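Local coordinates for periplasmic binding protein (Mycobacterium smegmatis, PDB 4MDY) that probably captures an iron complex outside the cytoplasmic membrane and delivers it to an ABC transporter for uptake, at residues T198-Q203 / D284-E289; D228-T233 / A250-T255; D136-I141 / E153-V158; I52-W57 / F63-W68. All coordinates share one frame; numbering follows the deposited sequence.

Interaction 1. Residues T198-Q203 / D284-E289; sequences TDFLTQ and DQLPPE
One methyl of Leu286 makes both contacts here. Its CD2 sits at the edge of the Phe200 ring, in the ring plane, 3.8 Å from CE2 of Phe200. The same Leu286 CD2 comes 4.1 Å from CD2 of Leu201, methyl to methyl, and the Leu286 side chain runs at about a right angle to both partners. With CG anti to the backbone N (chi1 -175°), the Leu286 branch points at the short helix; CA of Leu201 and CA of Leu286 are 9.9 Å apart, and side chains from both helices fill the interval. Within the short helix, CG of Leu201 rests on one face of the Phe200 ring, off-centre toward the rim, so the ring has a leucine on a face and another at an edge. All three side chains are buried.

The fold is the two-lobed one of periplasmic binding proteins, and the contact seats helix 199-203 against the C-terminal helix 279-294. Both also lean on the long helix 148-168: Pro287 packs on Val165, Asp284 forms a salt bridge with Arg161, and Gln203 is hydrogen-bonded to Asp159.

Backbone bonding shapes each partner. Thr198 O accepts from Leu201 N at 2.9 Å and from Thr202 N at 3.3 Å. The other helix is kinked at Pro287 and Pro288, whose N atoms make no bond to the preceding turn.

Interaction 2. Residues D228-T233 / A250-T255; sequences DVLIWT and AQLAAT
The indole of Trp232 meets Leu252 at its edge: Leu252 CD1 lies near the ring plane, 4.2 Å from CZ2 of Trp232. The ring is also stacked with Phe262 of the neighbouring strand 260-262, and its NE1 is hydrogen-bonded to Asn260 OD1, which satisfies the polar atom of a buried indole and, together with the stack, should fix how the ring is turned.

Two residues earlier on the strand, Leu230 points to the same side of the sheet and carries the rest of the contact. Its CD1 is 3.6 Å from CB of Ala254, with Leu230 CG just behind at 3.9 Å from that CB; the small alanine lets the helix start come close. The same Leu230 CD1 lies 4.2 Å from CD1 of Leu252, the two leucines crossing at about a right angle. With chi2 at -180° Leu230 is stretched out, which puts CD1 at the far end of the branch. Leu252 CD1 thus touches both the tryptophan edge and the leucine methyl, and Leu252 packs further on Ile220 and Leu224 of helix 220-224.

Leu252 occupies the N-cap position, where its side chain turns into the core. Val229 and Ile231 face the other way, onto helix 279-294. Helices on both faces of a parallel sheet, with 250-255 lying on the connection from strand 229-233 to its parallel neighbour 260-262, make this a Rossmann-like alpha/beta lobe with a beta-alpha-beta crossover.

Interaction 3. Residues D136-I141 / E153-V158; sequences DQATII and ELIKSV
Ile155 reaches from helix 148-168 to Ala138 and Thr139 of helix 134-144, joining two consecutive helices that a short loop connects. In this family of two-lobed binding proteins one long helix typically spans from lobe to lobe, and 148-168 is consistent with that spanning helix, so the contact sets helix 134-144 against its flank.

The delta methyl of Ile155 does all the touching: with chi1 at -67° and chi2 at 167° the side chain is extended, and CD1 arrives end-on at the other helix. On the buried side it lies 4.1 Å from CB of Ala138, at the level where the helices approach to 7.9 Å between CA of Ala138 and CA of Ile155. Having only a methyl, Ala138 permits this approach; it also packs on Asp43 of helix 40-46. Trp134 and Lys135, one turn earlier on helix 134-144, also touch Ile155.

Thr139 lies on the more open side, partly exposed, its side chain crossing that of Ile155 at about a right angle, yet the shorter distance is found here. Glu153 and Lys156, on other faces of the long helix, stand exposed and take no part in the packing.

Thr139 is placed by its own helix, since its hydroxyl is hydrogen-bonded to the backbone O of Lys135, and the flank of that bonded OG1 lies 3.6 Å from CD1 of Ile155.

Interaction 4. Residues I52-W57 / F63-W68; sequences IAVTDW and FGVWPW
At chi1 174°, Val54 points CG1 away from its own N, which sets that methyl 3.4 Å from the carbonyl O of Phe63 and turns the other branch, CG2, toward Val65, whose CG2 is 4.2 Å from CG2 of Val54. Asp56 likewise has its carboxylate carbon anti to N (chi1 -159°), and its OD1 comes to 3.5 Å from CA of Gly64. Phe63 and Gly64 both take the left-handed helical conformation and lay bare backbone, with no side chain at Gly64, against Val54 and Asp56.

The contact belongs to a beta-alpha-beta unit, strand 53-55, helix 67-73, strand 79-81, and lies where the strand passes over to its helix. Trp57 and Trp66 both meet the ring of Phe273, from helix 265-273.

One water ties the two segments together. It accepts from Trp57 N at 3.0 Å, can donate to Gly64 O (3.2 Å), one of more acceptors than it has protons, and at the indole edge, in the ring plane, takes a weak bond from Trp66 NE1 at 3.4 Å, which also has a partner just outside the segment. Trp57 N is also turned toward Asp56 OD1, a weak and strongly bent bond of 121° at the hydrogen.

How the interactions relate
Interactions 1 and 2 belong together: their centres are 16 Å apart, and Leu201 CD2 of the first packs 3.9 Å from Ile231 CD1 of the second, so helix 199-203 and strand 229-233 share one core. Interaction 2 falls, along the chain, between the two segments of interaction 1. Interaction 3 touches neither, with nearest atoms about 5 Å from interaction 1, yet helix 148-168 connects it with interaction 1, since it carries 153-158 and meets 198-203 and 284-289. Interaction 4 lies across the chain's centre from interaction 1, about 24 Å between centres. Its Trp57, Trp66 and Trp68 all touch helix 265-273, probably near the cleft between lobes, where relatives hold their ligand.

Interaction 1. Residues T198-Q203 / D284-E289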
# COMPACT_ATOMS: atom_id res chain seq x y z
N THR A 198 10.09 -0.04 1.31
CA THR A 198 10.86 -0.79 2.31
C THR A 198 11.20 0.04 3.55
O THR A 198 11.81 -0.48 4.49
CB THR A 198 12.16 -1.37 1.71
OG1 THR A 198 12.98 -0.32 1.19
CG2 THR A 198 11.84 -2.35 0.59
N ASP A 199 10.80 1.31 3.58
CA ASP A 199 11.13 2.18 4.72
C ASP A 199 10.68 1.59 6.05
O ASP A 199 11.40 1.68 7.04
CB ASP A 199 10.52 3.58 4.56
CG ASP A 199 11.30 4.47 3.60
OD1 ASP A 199 12.47 4.15 3.28
OD2 ASP A 199 10.74 5.50 3.17
N PHE A 200 9.49 0.99 6.07
CA PHE A 200 8.98 0.41 7.30
C PHE A 200 9.91 -0.65 7.87
O PHE A 200 10.02 -0.76 9.08
CB PHE A 200 7.55 -0.12 7.13
CG PHE A 200 7.46 -1.45 6.44
CD1 PHE A 200 7.45 -1.53 5.05
CD2 PHE A 200 7.34 -2.62 7.17
CE1 PHE A 200 7.34 -2.76 4.41
CE2 PHE A 200 7.22 -3.85 6.54
CZ PHE A 200 7.22 -3.92 5.16
N LEU A 201 10.59 -1.40 7.01
CA LEU A 201 11.54 -2.42 7.46
C LEU A 201 12.78 -1.77 8.06
O LEU A 201 13.25 -2.20 9.12
CB LEU A 201 11.94 -3.34 6.31
CG LEU A 201 10.81 -4.20 5.72
CD1 LEU A 201 11.27 -4.85 4.43
CD2 LEU A 201 10.34 -5.25 6.71
N THR A 202 13.29 -0.75 7.38
CA THR A 202 14.44 0.02 7.84
C THR A 202 14.14 0.67 9.20
O THR A 202 14.99 0.66 10.10
CB THR A 202 14.85 1.07 6.79
OG1 THR A 202 15.26 0.40 5.59
CG2 THR A 202 16.00 1.95 7.28
N GLN A 203 12.94 1.22 9.35
CA GLN A 203 12.50 1.86 10.60
C GLN A 203 12.41 0.88 11.78
O GLN A 203 12.55 1.28 12.93
CB GLN A 203 11.12 2.51 10.42
CG GLN A 203 11.09 3.78 9.60
CD GLN A 203 9.65 4.27 9.41
OE1 GLN A 203 8.89 3.71 8.63
NE2 GLN A 203 9.28 5.32 10.13
N ASP A 284 1.71 -4.74 14.04
CA ASP A 284 1.21 -5.76 14.96
C ASP A 284 1.71 -7.15 14.60
O ASP A 284 2.24 -7.86 15.46
CB ASP A 284 -0.33 -5.78 15.00
CG ASP A 284 -0.92 -4.75 15.92
OD1 ASP A 284 -0.19 -4.23 16.80
OD2 ASP A 284 -2.12 -4.46 15.79
N GLN A 285 1.53 -7.53 13.34
CA GLN A 285 1.64 -8.95 12.95
C GLN A 285 3.01 -9.38 12.44
O GLN A 285 3.39 -10.55 12.58
CB GLN A 285 0.57 -9.30 11.91
CG GLN A 285 -0.85 -9.09 12.41
CD GLN A 285 -1.92 -9.65 11.48
OE1 GLN A 285 -1.64 -10.51 10.64
NE2 GLN A 285 -3.15 -9.18 11.65
N LEU A 286 3.77 -8.47 11.84
CA LEU A 286 5.07 -8.84 11.28
C LEU A 286 6.16 -9.05 12.34
O LEU A 286 6.95 -9.98 12.21
CB LEU A 286 5.55 -7.83 10.22
CG LEU A 286 6.84 -8.19 9.47
CD1 LEU A 286 6.79 -9.58 8.84
CD2 LEU A 286 7.15 -7.15 8.41
N PRO A 287 6.23 -8.17 13.36
CA PRO A 287 7.34 -8.38 14.30
C PRO A 287 7.38 -9.74 15.02
O PRO A 287 8.46 -10.30 15.16
CB PRO A 287 7.21 -7.21 15.28
CG PRO A 287 6.58 -6.13 14.44
CD PRO A 287 5.59 -6.86 13.58
N PRO A 288 6.23 -10.28 15.45
CA PRO A 288 6.27 -11.65 15.99
C PRO A 288 6.84 -12.70 15.01
O PRO A 288 7.52 -13.64 15.44
CB PRO A 288 4.80 -11.96 16.29
CG PRO A 288 4.15 -10.63 16.47
CD PRO A 288 4.90 -9.65 15.62
N GLU A 289 6.56 -12.55 13.72
CA GLU A 289 7.09 -13.47 12.71
C GLU A 289 8.60 -13.27 12.56
O GLU A 289 9.36 -14.24 12.48
CB GLU A 289 6.41 -13.27 11.36
CG GLU A 289 4.90 -13.49 11.34
CD GLU A 289 4.48 -14.94 11.49
OE1 GLU A 289 5.17 -15.85 10.96
OE2 GLU A 289 3.43 -15.19 12.11

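Interaction 2. Residues D228-T233 / A250-T255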
# COMPACT_ATOMS: atom_id res chain seq x y z
N ASP A 228 19.18 -12.71 5.89
CA ASP A 228 18.92 -13.39 7.15
C ASP A 228 17.45 -13.80 7.30
O ASP A 228 17.14 -14.74 8.03
CB ASP A 228 19.32 -12.48 8.31
CG ASP A 228 20.80 -12.18 8.33
OD1 ASP A 228 21.60 -13.14 8.25
OD2 ASP A 228 21.17 -10.99 8.40
N VAL A 229 16.56 -13.09 6.63
CA VAL A 229 15.13 -13.39 6.65
C VAL A 229 14.52 -13.02 5.30
O VAL A 229 14.85 -11.97 4.73
CB VAL A 229 14.41 -12.65 7.81
CG1 VAL A 229 14.59 -11.14 7.72
CG2 VAL A 229 12.92 -13.00 7.85
N LEU A 230 13.67 -13.90 4.78
CA LEU A 230 12.90 -13.63 3.56
C LEU A 230 11.44 -13.52 3.93
O LEU A 230 10.89 -14.40 4.60
CB LEU A 230 13.07 -14.76 2.53
CG LEU A 230 14.49 -15.15 2.16
CD1 LEU A 230 14.44 -16.27 1.13
CD2 LEU A 230 15.28 -13.97 1.62
N ILE A 231 10.81 -12.44 3.50
CA ILE A 231 9.40 -12.19 3.74
C ILE A 231 8.69 -12.37 2.42
O ILE A 231 8.81 -11.54 1.53
CB ILE A 231 9.18 -10.77 4.30
CG1 ILE A 231 10.05 -10.54 5.54
CG2 ILE A 231 7.71 -10.55 4.64
CD1 ILE A 231 10.18 -9.09 5.95
N TRP A 232 8.00 -13.49 2.27
CA TRP A 232 7.24 -13.77 1.05
C TRP A 232 5.80 -13.34 1.28
O TRP A 232 5.15 -13.80 2.22
CB TRP A 232 7.27 -15.25 0.73
CG TRP A 232 8.63 -15.87 0.62
CD1 TRP A 232 9.42 -16.30 1.65
CD2 TRP A 232 9.34 -16.15 -0.59
NE1 TRP A 232 10.59 -16.84 1.15
CE2 TRP A 232 10.56 -16.75 -0.22
CE3 TRP A 232 9.06 -15.95 -1.95
CZ2 TRP A 232 11.50 -17.17 -1.16
CZ3 TRP A 232 10.00 -16.37 -2.88
CH2 TRP A 232 11.21 -16.98 -2.48
N THR A 233 5.28 -12.48 0.41
CA THR A 233 3.94 -11.94 0.60
C THR A 233 2.90 -12.87 -0.00
O THR A 233 2.14 -12.51 -0.91
CB THR A 233 3.82 -10.50 0.06
OG1 THR A 233 4.16 -10.47 -1.33
CG2 THR A 233 4.76 -9.57 0.85
N ALA A 250 13.44 -24.75 -2.29
CA ALA A 250 13.65 -25.81 -1.29
C ALA A 250 15.08 -25.88 -0.74
O ALA A 250 15.28 -26.29 0.41
CB ALA A 250 13.24 -27.16 -1.88
N GLN A 251 16.07 -25.48 -1.54
CA GLN A 251 17.47 -25.55 -1.13
C GLN A 251 18.06 -24.22 -0.67
O GLN A 251 19.25 -24.14 -0.38
CB GLN A 251 18.32 -26.12 -2.27
CG GLN A 251 18.01 -27.57 -2.53
CD GLN A 251 19.04 -28.22 -3.43
OE1 GLN A 251 19.38 -27.69 -4.49
NE2 GLN A 251 19.55 -29.38 -3.00
N LEU A 252 17.24 -23.19 -0.60
CA LEU A 252 17.69 -21.93 -0.04
C LEU A 252 18.12 -22.13 1.41
O LEU A 252 17.52 -22.92 2.13
CB LEU A 252 16.58 -20.88 -0.11
CG LEU A 252 16.24 -20.38 -1.51
CD1 LEU A 252 14.99 -19.51 -1.46
CD2 LEU A 252 17.41 -19.62 -2.12
N ALA A 253 19.15 -21.41 1.82
CA ALA A 253 19.57 -21.40 3.22
C ALA A 253 18.39 -21.00 4.12
O ALA A 253 18.21 -21.57 5.19
CB ALA A 253 20.74 -20.45 3.42
N ALA A 254 17.58 -20.04 3.67
CA ALA A 254 16.41 -19.62 4.42
C ALA A 254 15.42 -20.76 4.63
O ALA A 254 14.81 -20.86 5.70
CB ALA A 254 15.71 -18.47 3.71
N THR A 255 15.25 -21.62 3.63
CA THR A 255 14.34 -22.76 3.76
C THR A 255 14.93 -23.79 4.73
O THR A 255 14.23 -24.29 5.59
CB THR A 255 14.00 -23.39 2.40
OG1 THR A 255 13.46 -22.38 1.54
CG2 THR A 255 12.98 -24.51 2.54

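Interaction 3. Residues D136-I141 / E153-V158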
# COMPACT_ATOMS: atom_id res chain seq x y z
N ASP A 136 3.04 11.04 0.77
CA ASP A 136 2.66 12.09 -0.17
C ASP A 136 1.18 11.97 -0.50
O ASP A 136 0.44 12.95 -0.51
CB ASP A 136 3.46 11.99 -1.47
CG ASP A 136 4.93 12.28 -1.29
OD1 ASP A 136 5.33 12.78 -0.21
OD2 ASP A 136 5.68 12.01 -2.25
N GLN A 137 0.75 10.74 -0.75
CA GLN A 137 -0.66 10.48 -1.01
C GLN A 137 -1.55 10.84 0.18
O GLN A 137 -2.60 11.47 0.02
CB GLN A 137 -0.85 9.02 -1.41
CG GLN A 137 -2.29 8.58 -1.46
CD GLN A 137 -2.43 7.21 -2.08
OE1 GLN A 137 -1.92 6.96 -3.17
NE2 GLN A 137 -3.12 6.31 -1.39
N ALA A 138 -1.15 10.44 1.38
CA ALA A 138 -1.93 10.73 2.58
C ALA A 138 -2.02 12.23 2.79
O ALA A 138 -3.09 12.77 3.06
CB ALA A 138 -1.31 10.07 3.80
N THR A 139 -0.89 12.92 2.66
CA THR A 139 -0.86 14.36 2.90
C THR A 139 -1.79 15.15 1.97
O THR A 139 -2.55 15.99 2.45
CB THR A 139 0.58 14.91 2.82
OG1 THR A 139 1.38 14.24 3.81
CG2 THR A 139 0.60 16.40 3.11
N ILE A 140 -1.73 14.91 0.67
CA ILE A 140 -2.57 15.67 -0.25
C ILE A 140 -4.06 15.35 -0.03
O ILE A 140 -4.88 16.24 -0.11
CB ILE A 140 -2.17 15.49 -1.73
CG1 ILE A 140 -2.79 16.59 -2.58
CG2 ILE A 140 -2.56 14.11 -2.25
CD1 ILE A 140 -2.29 16.61 -4.01
N ILE A 141 -4.38 14.09 0.28
CA ILE A 141 -5.79 13.71 0.53
C ILE A 141 -6.33 14.37 1.81
O ILE A 141 -7.45 14.88 1.82
CB ILE A 141 -5.95 12.17 0.60
CG1 ILE A 141 -5.68 11.56 -0.77
CG2 ILE A 141 -7.36 11.79 1.08
CD1 ILE A 141 -5.54 10.05 -0.76
N GLU A 153 -1.08 13.71 12.18
CA GLU A 153 -1.06 12.84 13.36
C GLU A 153 -1.00 11.35 13.00
O GLU A 153 -0.23 10.60 13.60
CB GLU A 153 -2.29 13.10 14.24
CG GLU A 153 -2.38 12.21 15.46
CD GLU A 153 -1.20 12.39 16.39
OE1 GLU A 153 -0.61 13.50 16.42
OE2 GLU A 153 -0.87 11.41 17.10
N LEU A 154 -1.81 10.93 12.02
CA LEU A 154 -1.84 9.53 11.59
C LEU A 154 -0.49 9.08 11.01
O LEU A 154 -0.02 7.98 11.30
CB LEU A 154 -2.96 9.30 10.56
CG LEU A 154 -4.38 9.19 11.11
CD1 LEU A 154 -5.38 9.66 10.07
CD2 LEU A 154 -4.68 7.76 11.55
N ILE A 155 0.13 9.93 10.21
CA ILE A 155 1.46 9.64 9.67
C ILE A 155 2.49 9.50 10.81
O ILE A 155 3.28 8.55 10.83
CB ILE A 155 1.90 10.73 8.66
CG1 ILE A 155 1.02 10.68 7.41
CG2 ILE A 155 3.37 10.54 8.27
CD1 ILE A 155 1.15 11.88 6.48
N LYS A 156 2.46 10.44 11.76
CA LYS A 156 3.29 10.37 12.97
C LYS A 156 3.09 9.07 13.73
O LYS A 156 4.05 8.45 14.19
CB LYS A 156 2.95 11.51 13.93
CG LYS A 156 3.60 12.84 13.62
CD LYS A 156 3.09 13.93 14.56
CE LYS A 156 3.57 15.31 14.12
NZ LYS A 156 3.11 16.39 15.03
N SER A 157 1.83 8.68 13.89
CA SER A 157 1.45 7.48 14.63
C SER A 157 2.05 6.21 14.02
O SER A 157 2.54 5.34 14.75
CB SER A 157 -0.08 7.36 14.69
OG SER A 157 -0.47 6.27 15.49
N VAL A 158 2.01 6.11 12.70
CA VAL A 158 2.61 4.98 11.98
C VAL A 158 4.12 4.93 12.18
O VAL A 158 4.66 3.88 12.51
CB VAL A 158 2.28 5.03 10.47
CG1 VAL A 158 3.14 4.06 9.68
CG2 VAL A 158 0.80 4.74 10.25

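Interaction 4. Residues I52-W57 / F63-W68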
# COMPACT_ATOMS: atom_id res chain seq x y z
N ILE A 52 -18.25 7.47 -1.56
CA ILE A 52 -19.45 6.92 -2.21
C ILE A 52 -19.09 5.87 -3.26
O ILE A 52 -19.96 5.16 -3.76
CB ILE A 52 -20.31 8.02 -2.86
CG1 ILE A 52 -19.52 8.77 -3.94
CG2 ILE A 52 -20.84 8.96 -1.79
CD1 ILE A 52 -20.40 9.43 -4.98
N ALA A 53 -17.80 5.79 -3.59
CA ALA A 53 -17.28 4.74 -4.45
C ALA A 53 -15.85 4.41 -4.07
O ALA A 53 -15.05 5.31 -3.74
CB ALA A 53 -17.33 5.16 -5.91
N VAL A 54 -15.53 3.12 -4.11
CA VAL A 54 -14.19 2.61 -3.87
C VAL A 54 -13.78 1.82 -5.11
O VAL A 54 -14.61 1.17 -5.76
CB VAL A 54 -14.16 1.70 -2.63
CG1 VAL A 54 -12.79 1.05 -2.45
CG2 VAL A 54 -14.54 2.48 -1.38
N THR A 55 -12.49 1.89 -5.45
CA THR A 55 -11.96 1.13 -6.57
C THR A 55 -11.25 -0.11 -6.05
O THR A 55 -10.35 -0.03 -5.21
CB THR A 55 -11.03 2.00 -7.44
OG1 THR A 55 -11.75 3.15 -7.89
CG2 THR A 55 -10.53 1.24 -8.63
N ASP A 56 -11.69 -1.27 -6.54
CA ASP A 56 -11.15 -2.55 -6.10
C ASP A 56 -9.76 -2.75 -6.69
O ASP A 56 -9.47 -2.28 -7.78
CB ASP A 56 -12.09 -3.70 -6.54
CG ASP A 56 -11.90 -4.97 -5.73
OD1 ASP A 56 -11.23 -4.95 -4.68
OD2 ASP A 56 -12.43 -6.01 -6.14
N TRP A 57 -8.90 -3.43 -5.94
CA TRP A 57 -7.56 -3.77 -6.40
C TRP A 57 -7.39 -5.29 -6.44
O TRP A 57 -7.27 -5.87 -7.52
CB TRP A 57 -6.52 -3.08 -5.50
CG TRP A 57 -5.09 -3.34 -5.87
CD1 TRP A 57 -4.61 -3.88 -7.03
CD2 TRP A 57 -3.95 -3.04 -5.07
NE1 TRP A 57 -3.24 -3.95 -6.99
CE2 TRP A 57 -2.81 -3.44 -5.80
CE3 TRP A 57 -3.77 -2.48 -3.80
CZ2 TRP A 57 -1.51 -3.30 -5.30
CZ3 TRP A 57 -2.49 -2.33 -3.31
CH2 TRP A 57 -1.37 -2.74 -4.06
N PHE A 63 -16.70 -4.53 -0.87
CA PHE A 63 -16.55 -3.13 -1.28
C PHE A 63 -15.10 -2.73 -1.61
O PHE A 63 -14.81 -1.54 -1.73
CB PHE A 63 -17.15 -2.19 -0.23
CG PHE A 63 -18.60 -2.43 0.03
CD1 PHE A 63 -19.55 -2.09 -0.93
CD2 PHE A 63 -19.03 -2.98 1.22
CE1 PHE A 63 -20.89 -2.31 -0.70
CE2 PHE A 63 -20.38 -3.20 1.46
CZ PHE A 63 -21.31 -2.87 0.49
N GLY A 64 -14.23 -3.71 -1.78
CA GLY A 64 -12.79 -3.47 -1.98
C GLY A 64 -12.10 -2.94 -0.74
O GLY A 64 -10.94 -2.51 -0.81
N VAL A 65 -12.80 -2.99 0.39
CA VAL A 65 -12.31 -2.45 1.65
C VAL A 65 -11.87 -3.62 2.53
O VAL A 65 -12.67 -4.49 2.88
CB VAL A 65 -13.39 -1.61 2.36
CG1 VAL A 65 -12.91 -1.10 3.71
CG2 VAL A 65 -13.81 -0.44 1.49
N TRP A 66 -10.60 -3.62 2.88
CA TRP A 66 -9.99 -4.71 3.64
C TRP A 66 -10.34 -4.61 5.12
O TRP A 66 -10.82 -3.56 5.58
CB TRP A 66 -8.46 -4.70 3.41
CG TRP A 66 -8.07 -5.25 2.05
CD1 TRP A 66 -8.37 -4.71 0.83
CD2 TRP A 66 -7.31 -6.43 1.79
NE1 TRP A 66 -7.85 -5.48 -0.17
CE2 TRP A 66 -7.19 -6.55 0.39
CE3 TRP A 66 -6.73 -7.41 2.59
CZ2 TRP A 66 -6.50 -7.60 -0.22
CZ3 TRP A 66 -6.05 -8.45 1.99
CH2 TRP A 66 -5.93 -8.53 0.60
N PRO A 67 -10.12 -5.70 5.89
CA PRO A 67 -10.61 -5.76 7.27
C PRO A 67 -10.21 -4.59 8.17
O PRO A 67 -10.98 -4.20 9.03
CB PRO A 67 -10.02 -7.08 7.78
CG PRO A 67 -9.94 -7.93 6.56
CD PRO A 67 -9.51 -6.98 5.48
N TRP A 68 -9.02 -4.04 7.97
CA TRP A 68 -8.54 -2.94 8.82
C TRP A 68 -9.26 -1.60 8.58
O TRP A 68 -9.05 -0.65 9.32
CB TRP A 68 -7.03 -2.75 8.63
CG TRP A 68 -6.66 -2.52 7.21
CD1 TRP A 68 -6.79 -1.35 6.52
CD2 TRP A 68 -6.13 -3.48 6.30
NE1 TRP A 68 -6.35 -1.53 5.23
CE2 TRP A 68 -5.95 -2.82 5.07
CE3 TRP A 68 -5.79 -4.84 6.40
CZ2 TRP A 68 -5.43 -3.47 3.94
CZ3 TRP A 68 -5.26 -5.48 5.27
CH2 TRP A 68 -5.09 -4.79 4.06
O HOH W 1 -8.95 -3.84 -2.95